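PDB 1FFV: cutm, flavoprotein of carbon monoxide dehydrogenase from Hydrogenophaga pseudoflava, which probably relays electrons as the FAD-binding subunit of carbon monoxide dehydrogenase, a molybdenum iron-sulfur flavoenzyme that oxidises carbon monoxide to carbon dioxide. Local coordinates for residues Pro121-Ala131 and Arg213-Ala223; Ser13-Leu21 and Glu162-Ile170. One frame throughout, in Å; residues are numbered along the deposited sequence.

From the N terminus, the chain first lays down helix 14-24, which holds one side of interaction 2, and reaches Pro121-Ala131, one side of interaction 1, about a hundred residues later. Glu162-Ile170 then returns to the first helix and closes interaction 2 within the FAD-binding part of the fold. Arg213-Ala223 follows and closes interaction 1, bringing the four-stranded antiparallel sheet of the C-terminal part up against helix 125-131. The two loops therefore cross. Their centres lie about 24 Å apart, and they are joined through the same FAD: residues 121-131 bind its flavin ring, residues 162-170 its adenine.

Interaction 1. Residues Pro121-Ala131 and Arg213-Ala223; sequences PGNDHPALSIA and RIALTNVAPTA. With FAD (flavin-adenine dinucleotide), chain J.
In Thr217, CG2 lies anti to the backbone N and OG1 beside it (chi1 -60°), and this splits the two branches between partners on residues 121-131. The methyl CG2 meets the carbonyl Asn123 O at 3.4 Å, while OG1 lies 3.2 Å from Ala127 CB. Asp124 carries its carboxylate beside its own backbone N (chi1 -59°), which places N-H and carboxylate together before the pyrimidine edge of the flavin. Asp124 N donates to FAD O2 at 2.9 Å, and FAD N3 donates to Asp124 OD2 at 2.8 Å, so one residue supplies both a donor and an acceptor. Lys185 forms a salt bridge with OD2, and Tyr183 OH bonds both Asp124 OD1 and Thr217 OG1. A water completes the link: it donates to Asn123 O, accepts from Ala127 N, and bonds Thr217 OG1 at 2.8 Å.

Behind the flavin site, helix 125-131 of the FAD-binding part packs along strand 208-217 of the C-terminal antiparallel sheet. Helix 125-131 and strand residues 213-217 run almost exactly antiparallel (174°), their axes 7.2 Å apart at the closest. Small side chains make so close an approach possible: Ala127 CB meets Ala215 CB at 3.8 Å, and Ile130 covers the same methyl with its branched CB. Ala223, from beyond the turn, sets its methyl 3.6 Å from Pro126 CB. In that turn Asn218 adopts a left-handed backbone conformation, well tolerated by asparagine; its N donates weakly to Pro121 O, and its ND2 bonds Ala194 O. At the far end, the aliphatic start of Arg213 lies against Ala131 O while its guanidinium leads off to a salt bridge with Glu133.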
# COMPACT_ATOMS: atom_id res chain seq x y z
N PRO C 121 34.46 16.27 34.82
CA PRO C 121 34.54 15.85 36.23
C PRO C 121 33.67 14.61 36.44
O PRO C 121 33.88 13.84 37.36
CB PRO C 121 33.93 17.04 36.99
CG PRO C 121 34.06 18.18 36.05
CD PRO C 121 33.83 17.60 34.70
N GLY C 122 32.68 14.46 35.58
CA GLY C 122 31.79 13.32 35.67
C GLY C 122 32.41 12.00 35.25
O GLY C 122 31.93 10.95 35.66
N ASN C 123 33.44 12.05 34.40
CA ASN C 123 34.11 10.84 33.93
C ASN C 123 34.88 10.12 35.05
O ASN C 123 35.28 10.74 36.04
CB ASN C 123 35.02 11.17 32.75
CG ASN C 123 34.25 11.35 31.43
OD1 ASN C 123 34.89 11.52 30.40
ND2 ASN C 123 32.93 11.30 31.46
N ASP C 124 35.10 8.81 34.88
CA ASP C 124 35.79 8.01 35.90
C ASP C 124 37.31 7.90 35.78
O ASP C 124 38.02 7.88 36.79
CB ASP C 124 35.19 6.60 35.95
CG ASP C 124 33.70 6.61 36.28
OD1 ASP C 124 33.32 7.05 37.38
OD2 ASP C 124 32.91 6.18 35.43
N HIS C 125 37.83 7.82 34.56
CA HIS C 125 39.27 7.69 34.37
C HIS C 125 40.11 8.79 34.97
O HIS C 125 41.25 8.53 35.37
CB HIS C 125 39.62 7.46 32.91
CG HIS C 125 39.39 6.05 32.46
ND1 HIS C 125 40.03 4.98 33.03
CD2 HIS C 125 38.54 5.54 31.54
CE1 HIS C 125 39.60 3.86 32.49
NE2 HIS C 125 38.69 4.17 31.58
N PRO C 126 39.62 10.05 35.00
CA PRO C 126 40.47 11.07 35.60
C PRO C 126 40.89 10.69 37.04
O PRO C 126 42.08 10.60 37.32
CB PRO C 126 39.58 12.32 35.55
CG PRO C 126 38.85 12.13 34.25
CD PRO C 126 38.47 10.66 34.30
N ALA C 127 39.93 10.39 37.91
CA ALA C 127 40.27 10.01 39.29
C ALA C 127 41.08 8.71 39.31
O ALA C 127 42.04 8.60 40.05
CB ALA C 127 39.01 9.86 40.14
N LEU C 128 40.69 7.75 38.48
CA LEU C 128 41.38 6.48 38.40
C LEU C 128 42.84 6.66 38.01
O LEU C 128 43.73 6.02 38.59
CB LEU C 128 40.69 5.56 37.40
CG LEU C 128 39.34 4.98 37.85
CD1 LEU C 128 38.64 4.32 36.68
CD2 LEU C 128 39.58 3.97 38.97
N SER C 129 43.10 7.55 37.05
CA SER C 129 44.46 7.78 36.59
C SER C 129 45.34 8.39 37.68
O SER C 129 46.53 8.12 37.74
CB SER C 129 44.47 8.66 35.34
OG SER C 129 44.05 9.98 35.62
N ILE C 130 44.73 9.20 38.54
CA ILE C 130 45.44 9.83 39.65
C ILE C 130 45.78 8.76 40.70
O ILE C 130 46.92 8.65 41.15
CB ILE C 130 44.59 10.96 40.28
CG1 ILE C 130 44.39 12.08 39.25
CG2 ILE C 130 45.24 11.49 41.55
CD1 ILE C 130 43.50 13.22 39.72
N ALA C 131 44.80 7.93 41.04
CA ALA C 131 45.01 6.87 42.02
C ALA C 131 46.13 5.89 41.63
O ALA C 131 46.90 5.44 42.49
CB ALA C 131 43.72 6.13 42.27
N ARG C 213 46.90 6.50 47.82
CA ARG C 213 46.47 7.43 46.78
C ARG C 213 44.96 7.50 46.87
O ARG C 213 44.28 6.47 46.75
CB ARG C 213 46.81 6.91 45.37
CG ARG C 213 48.14 7.37 44.77
CD ARG C 213 48.68 8.67 45.31
NE ARG C 213 50.09 8.79 44.95
CZ ARG C 213 51.11 8.66 45.80
NH1 ARG C 213 50.88 8.41 47.08
NH2 ARG C 213 52.36 8.68 45.35
N ILE C 214 44.43 8.70 47.07
CA ILE C 214 42.98 8.90 47.16
C ILE C 214 42.56 9.96 46.15
O ILE C 214 43.11 11.06 46.13
CB ILE C 214 42.56 9.37 48.58
CG1 ILE C 214 42.99 8.35 49.64
CG2 ILE C 214 41.05 9.56 48.63
CD1 ILE C 214 42.79 8.82 51.06
N ALA C 215 41.59 9.62 45.30
CA ALA C 215 41.08 10.53 44.28
C ALA C 215 39.55 10.55 44.26
O ALA C 215 38.90 9.52 44.47
CB ALA C 215 41.65 10.18 42.91
N LEU C 216 38.98 11.72 43.96
CA LEU C 216 37.54 11.93 43.97
C LEU C 216 36.89 12.27 42.63
O LEU C 216 37.33 13.20 41.94
CB LEU C 216 37.23 13.04 44.98
CG LEU C 216 37.91 12.96 46.35
CD1 LEU C 216 37.54 14.17 47.18
CD2 LEU C 216 37.51 11.67 47.05
N THR C 217 35.79 11.58 42.32
CA THR C 217 35.04 11.78 41.08
C THR C 217 33.75 12.59 41.24
O THR C 217 32.95 12.33 42.13
CB THR C 217 34.66 10.43 40.43
OG1 THR C 217 35.84 9.68 40.12
CG2 THR C 217 33.84 10.65 39.14
N ASN C 218 33.57 13.54 40.33
CA ASN C 218 32.39 14.40 40.24
C ASN C 218 31.98 15.22 41.47
O ASN C 218 30.79 15.48 41.67
CB ASN C 218 31.19 13.61 39.72
CG ASN C 218 30.32 14.43 38.76
OD1 ASN C 218 30.72 15.52 38.35
ND2 ASN C 218 29.15 13.91 38.40
N VAL C 219 32.96 15.68 42.25
CA VAL C 219 32.66 16.48 43.44
C VAL C 219 33.37 17.83 43.44
O VAL C 219 33.49 18.48 44.48
CB VAL C 219 32.96 15.68 44.73
CG1 VAL C 219 31.99 14.53 44.86
CG2 VAL C 219 34.38 15.17 44.73
N ALA C 220 33.79 18.26 42.26
CA ALA C 220 34.48 19.53 42.04
C ALA C 220 34.56 19.73 40.53
O ALA C 220 34.19 18.84 39.77
CB ALA C 220 35.88 19.49 42.64
N PRO C 221 35.01 20.91 40.07
CA PRO C 221 35.10 21.14 38.62
C PRO C 221 36.06 20.20 37.89
O PRO C 221 36.07 20.14 36.65
CB PRO C 221 35.56 22.60 38.53
CG PRO C 221 34.96 23.22 39.76
CD PRO C 221 35.25 22.17 40.81
N THR C 222 36.85 19.45 38.66
CA THR C 222 37.82 18.49 38.11
C THR C 222 37.93 17.32 39.08
O THR C 222 37.46 17.40 40.21
CB THR C 222 39.25 19.11 38.03
OG1 THR C 222 39.75 19.37 39.35
CG2 THR C 222 39.24 20.40 37.25
N ALA C 223 38.57 16.25 38.63
CA ALA C 223 38.79 15.10 39.49
C ALA C 223 39.81 15.62 40.50
O ALA C 223 40.66 16.45 40.15
CB ALA C 223 39.37 13.95 38.70
PA FAD J . 35.48 11.45 22.05
O1A FAD J . 36.14 11.68 20.75
O2A FAD J . 34.13 11.41 22.12
O5B FAD J . 35.97 12.61 22.86
C5B FAD J . 37.35 12.85 23.00
C4B FAD J . 37.53 14.29 23.47
O4B FAD J . 38.94 14.36 23.83
C3B FAD J . 37.46 15.36 22.40
O3B FAD J . 37.50 16.66 22.84
C2B FAD J . 38.60 14.89 21.53
O2B FAD J . 38.93 15.86 20.59
C1B FAD J . 39.67 14.66 22.55
N9A FAD J . 40.49 13.47 22.38
C8A FAD J . 40.07 12.17 22.22
N7A FAD J . 41.08 11.31 22.09
C5A FAD J . 42.20 12.09 22.17
C6A FAD J . 43.62 11.75 22.11
N6A FAD J . 44.08 10.54 21.95
N1A FAD J . 44.46 12.82 22.23
C2A FAD J . 44.02 14.09 22.40
N3A FAD J . 42.76 14.49 22.47
C4A FAD J . 41.88 13.45 22.35
N1 FAD J . 32.27 8.02 30.89
C2 FAD J . 32.61 7.73 32.14
O2 FAD J . 33.71 7.91 32.54
N3 FAD J . 31.69 7.17 33.07
C4 FAD J . 30.40 6.91 32.72
O4 FAD J . 29.64 6.43 33.55
C4X FAD J . 30.00 7.23 31.36
N5 FAD J . 28.75 7.00 30.97
C5X FAD J . 28.43 7.32 29.68
C6 FAD J . 27.11 7.07 29.29
C7 FAD J . 26.69 7.35 28.03
C7M FAD J . 25.26 7.08 27.63
C8 FAD J . 27.60 7.91 27.06
C8M FAD J . 27.15 8.23 25.66
C9 FAD J . 28.93 8.16 27.44
C9A FAD J . 29.34 7.87 28.74
N10 FAD J . 30.67 8.10 29.19
C10 FAD J . 31.01 7.80 30.45
C1' FAD J . 31.68 8.65 28.22
C2' FAD J . 32.75 7.76 27.42
O2' FAD J . 33.02 7.18 28.67
C3' FAD J . 33.20 9.11 26.90
O3' FAD J . 32.89 8.15 25.86
C4' FAD J . 34.47 9.24 26.08
O4' FAD J . 34.40 10.18 27.20
C5' FAD J . 35.00 10.51 25.40
O5' FAD J . 35.91 9.27 24.94
P FAD J . 35.88 8.96 23.44
O1P FAD J . 36.94 7.85 23.27
O2P FAD J . 34.63 8.59 22.97
O3P FAD J . 36.21 10.20 22.73
O HOH W 1 37.16 10.97 37.99

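Interaction 2. Residues Ser13-Leu21 and Glu162-Ile170; sequences SVGEAVALL and EENEVMVEI. With FAD (flavin-adenine dinucleotide), chain J.
Leu21 and Val166 bury the most surface here, with Val14 next, as helix 14-24 packs on the central strand, 166-173, of a five-stranded antiparallel sheet. This is an alpha/beta layer of the FAD-binding domain found in molybdopterin dehydrogenases. Residues 14-21 and 166-170 run nearly antiparallel (164°), their axes 9.8 Å apart at the closest.

Val166 stands out from the strand toward the helix. With CG1 anti to the backbone N (chi1 176°), CG2 lies anti to the carbonyl carbon and reaches Val18 CG2 and Leu21 CD1, each at 3.9 Å. A beta-branched residue suits an extended strand: CG2 packs under the helix, where the small Ala17 lets it come down close, while CG1 lies on the adenine side.

Leu21 is long enough to reach past the strand's start into the turn of residues 162-165. Its CD2 lies 3.6 Å from Glu163 O and its CD1 3.7 Å from Glu165 O, while Leu30 and Ile52 cover it from neighbouring strands. At the other end, Val14 uses one methyl twice: CG1 meets Val166 CB and, 4.0 Å away, Val168 CG2. Just ahead of it Ser13 caps the helix, its OG accepting from Glu16 N.

Alternation along the strand turns Met167 away from the helix, and its backbone reads the adenine of FAD: Met167 N donates to N1A at 2.7 Å, and N6A donates to Met167 O at 2.9 Å.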
# COMPACT_ATOMS: atom_id res chain seq x y z
N SER C 13 48.63 8.14 10.80
CA SER C 13 49.74 8.28 11.71
C SER C 13 49.52 9.47 12.63
O SER C 13 48.80 10.41 12.28
CB SER C 13 51.06 8.45 10.92
OG SER C 13 51.13 9.73 10.31
N VAL C 14 50.14 9.43 13.80
CA VAL C 14 50.05 10.51 14.77
C VAL C 14 50.59 11.80 14.15
O VAL C 14 50.03 12.88 14.34
CB VAL C 14 50.88 10.20 16.03
CG1 VAL C 14 50.71 11.31 17.05
CG2 VAL C 14 50.48 8.86 16.62
N GLY C 15 51.69 11.68 13.41
CA GLY C 15 52.32 12.82 12.77
C GLY C 15 51.38 13.55 11.84
O GLY C 15 51.32 14.78 11.85
N GLU C 16 50.64 12.79 11.04
CA GLU C 16 49.67 13.36 10.11
C GLU C 16 48.56 14.05 10.88
O GLU C 16 48.14 15.16 10.53
CB GLU C 16 49.08 12.28 9.22
CG GLU C 16 50.05 11.70 8.22
CD GLU C 16 49.46 10.53 7.47
OE1 GLU C 16 48.33 10.67 6.93
OE2 GLU C 16 50.12 9.46 7.43
N ALA C 17 48.11 13.40 11.95
CA ALA C 17 47.05 13.95 12.80
C ALA C 17 47.48 15.31 13.36
O ALA C 17 46.73 16.28 13.30
CB ALA C 17 46.73 12.99 13.92
N VAL C 18 48.72 15.37 13.84
CA VAL C 18 49.29 16.59 14.40
C VAL C 18 49.40 17.68 13.33
O VAL C 18 49.10 18.85 13.60
CB VAL C 18 50.69 16.31 15.02
CG1 VAL C 18 51.38 17.62 15.39
CG2 VAL C 18 50.54 15.42 16.25
N ALA C 19 49.80 17.30 12.13
CA ALA C 19 49.93 18.24 11.03
C ALA C 19 48.57 18.88 10.73
O ALA C 19 48.46 20.10 10.62
CB ALA C 19 50.46 17.53 9.78
N LEU C 20 47.53 18.04 10.62
CA LEU C 20 46.17 18.51 10.35
C LEU C 20 45.68 19.46 11.44
O LEU C 20 45.02 20.47 11.14
CB LEU C 20 45.21 17.33 10.23
CG LEU C 20 45.31 16.48 8.96
CD1 LEU C 20 44.49 15.22 9.14
CD2 LEU C 20 44.83 17.26 7.75
N LEU C 21 45.99 19.16 12.70
CA LEU C 21 45.61 20.01 13.81
C LEU C 21 46.23 21.39 13.65
O LEU C 21 45.57 22.42 13.86
CB LEU C 21 46.06 19.41 15.14
CG LEU C 21 45.20 18.30 15.75
CD1 LEU C 21 45.92 17.70 16.94
CD2 LEU C 21 43.84 18.86 16.15
N GLU C 162 47.50 20.49 24.73
CA GLU C 162 47.51 21.66 23.85
C GLU C 162 46.68 21.34 22.60
O GLU C 162 46.57 20.17 22.21
CB GLU C 162 48.96 21.99 23.47
CG GLU C 162 49.30 23.47 23.44
CD GLU C 162 49.27 24.13 24.81
OE1 GLU C 162 49.90 23.61 25.75
OE2 GLU C 162 48.62 25.18 24.94
N GLU C 163 46.11 22.36 21.97
CA GLU C 163 45.28 22.17 20.78
C GLU C 163 45.94 21.46 19.60
O GLU C 163 45.26 20.95 18.71
CB GLU C 163 44.72 23.51 20.29
CG GLU C 163 43.71 24.13 21.23
CD GLU C 163 43.00 25.32 20.59
OE1 GLU C 163 43.69 26.16 19.97
OE2 GLU C 163 41.76 25.39 20.71
N ASN C 164 47.27 21.46 19.58
CA ASN C 164 48.00 20.80 18.50
C ASN C 164 48.66 19.49 18.96
O ASN C 164 49.59 19.01 18.31
CB ASN C 164 49.03 21.74 17.86
CG ASN C 164 50.03 22.32 18.86
OD1 ASN C 164 50.13 21.87 20.00
ND2 ASN C 164 50.78 23.33 18.42
N GLU C 165 48.16 18.92 20.05
CA GLU C 165 48.72 17.67 20.55
C GLU C 165 47.74 16.50 20.48
O GLU C 165 46.52 16.70 20.43
CB GLU C 165 49.19 17.82 22.00
CG GLU C 165 50.43 18.65 22.20
CD GLU C 165 50.77 18.80 23.66
OE1 GLU C 165 49.86 19.15 24.44
OE2 GLU C 165 51.93 18.55 24.04
N VAL C 166 48.29 15.29 20.48
CA VAL C 166 47.52 14.06 20.44
C VAL C 166 48.04 13.17 21.57
O VAL C 166 49.25 12.93 21.65
CB VAL C 166 47.73 13.32 19.09
CG1 VAL C 166 47.01 11.98 19.09
CG2 VAL C 166 47.26 14.18 17.94
N MET C 167 47.16 12.74 22.47
CA MET C 167 47.60 11.85 23.54
C MET C 167 47.84 10.51 22.88
O MET C 167 46.94 9.96 22.26
CB MET C 167 46.56 11.69 24.66
CG MET C 167 47.10 10.85 25.84
SD MET C 167 45.95 10.57 27.20
CE MET C 167 45.84 12.21 27.91
N VAL C 168 49.07 10.02 22.99
CA VAL C 168 49.47 8.75 22.38
C VAL C 168 49.23 7.51 23.24
O VAL C 168 48.65 6.52 22.78
CB VAL C 168 50.95 8.81 21.93
CG1 VAL C 168 51.46 7.43 21.52
CG2 VAL C 168 51.10 9.79 20.77
N GLU C 169 49.64 7.57 24.50
CA GLU C 169 49.49 6.43 25.39
C GLU C 169 49.42 6.81 26.86
O GLU C 169 49.82 7.91 27.26
CB GLU C 169 50.65 5.45 25.17
CG GLU C 169 52.02 6.12 25.28
CD GLU C 169 53.17 5.22 24.84
OE1 GLU C 169 54.16 5.12 25.60
OE2 GLU C 169 53.11 4.66 23.72
N ILE C 170 48.88 5.90 27.66
CA ILE C 170 48.76 6.09 29.09
C ILE C 170 49.71 5.10 29.77
O ILE C 170 49.58 3.88 29.63
CB ILE C 170 47.30 5.88 29.59
CG1 ILE C 170 46.39 7.02 29.09
CG2 ILE C 170 47.25 5.83 31.11
CD1 ILE C 170 45.91 6.88 27.67
PA FAD J . 35.48 11.45 22.05
O1A FAD J . 36.14 11.68 20.75
O2A FAD J . 34.13 11.41 22.12
O5B FAD J . 35.97 12.61 22.86
C5B FAD J . 37.35 12.85 23.00
C4B FAD J . 37.53 14.29 23.47
O4B FAD J . 38.94 14.36 23.83
C3B FAD J . 37.46 15.36 22.40
O3B FAD J . 37.50 16.66 22.84
C2B FAD J . 38.60 14.89 21.53
O2B FAD J . 38.93 15.86 20.59
C1B FAD J . 39.67 14.66 22.55
N9A FAD J . 40.49 13.47 22.38
C8A FAD J . 40.07 12.17 22.22
N7A FAD J . 41.08 11.31 22.09
C5A FAD J . 42.20 12.09 22.17
C6A FAD J . 43.62 11.75 22.11
N6A FAD J . 44.08 10.54 21.95
N1A FAD J . 44.46 12.82 22.23
C2A FAD J . 44.02 14.09 22.40
N3A FAD J . 42.76 14.49 22.47
C4A FAD J . 41.88 13.45 22.35
N1 FAD J . 32.27 8.02 30.89
C2 FAD J . 32.61 7.73 32.14
O2 FAD J . 33.71 7.91 32.54
N3 FAD J . 31.69 7.17 33.07
C4 FAD J . 30.40 6.91 32.72
O4 FAD J . 29.64 6.43 33.55
C4X FAD J . 30.00 7.23 31.36
N5 FAD J . 28.75 7.00 30.97
C5X FAD J . 28.43 7.32 29.68
C6 FAD J . 27.11 7.07 29.29
C7 FAD J . 26.69 7.35 28.03
C7M FAD J . 25.26 7.08 27.63
C8 FAD J . 27.60 7.91 27.06
C8M FAD J . 27.15 8.23 25.66
C9 FAD J . 28.93 8.16 27.44
C9A FAD J . 29.34 7.87 28.74
N10 FAD J . 30.67 8.10 29.19
C10 FAD J . 31.01 7.80 30.45
C1' FAD J . 31.68 8.65 28.22
C2' FAD J . 32.75 7.76 27.42
O2' FAD J . 33.02 7.18 28.67
C3' FAD J . 33.20 9.11 26.90
O3' FAD J . 32.89 8.15 25.86
C4' FAD J . 34.47 9.24 26.08
O4' FAD J . 34.40 10.18 27.20
C5' FAD J . 35.00 10.51 25.40
O5' FAD J . 35.91 9.27 24.94
P FAD J . 35.88 8.96 23.44
O1P FAD J . 36.94 7.85 23.27
O2P FAD J . 34.63 8.59 22.97
O3P FAD J . 36.21 10.20 22.73
O HOH W 2 44.83 22.92 16.63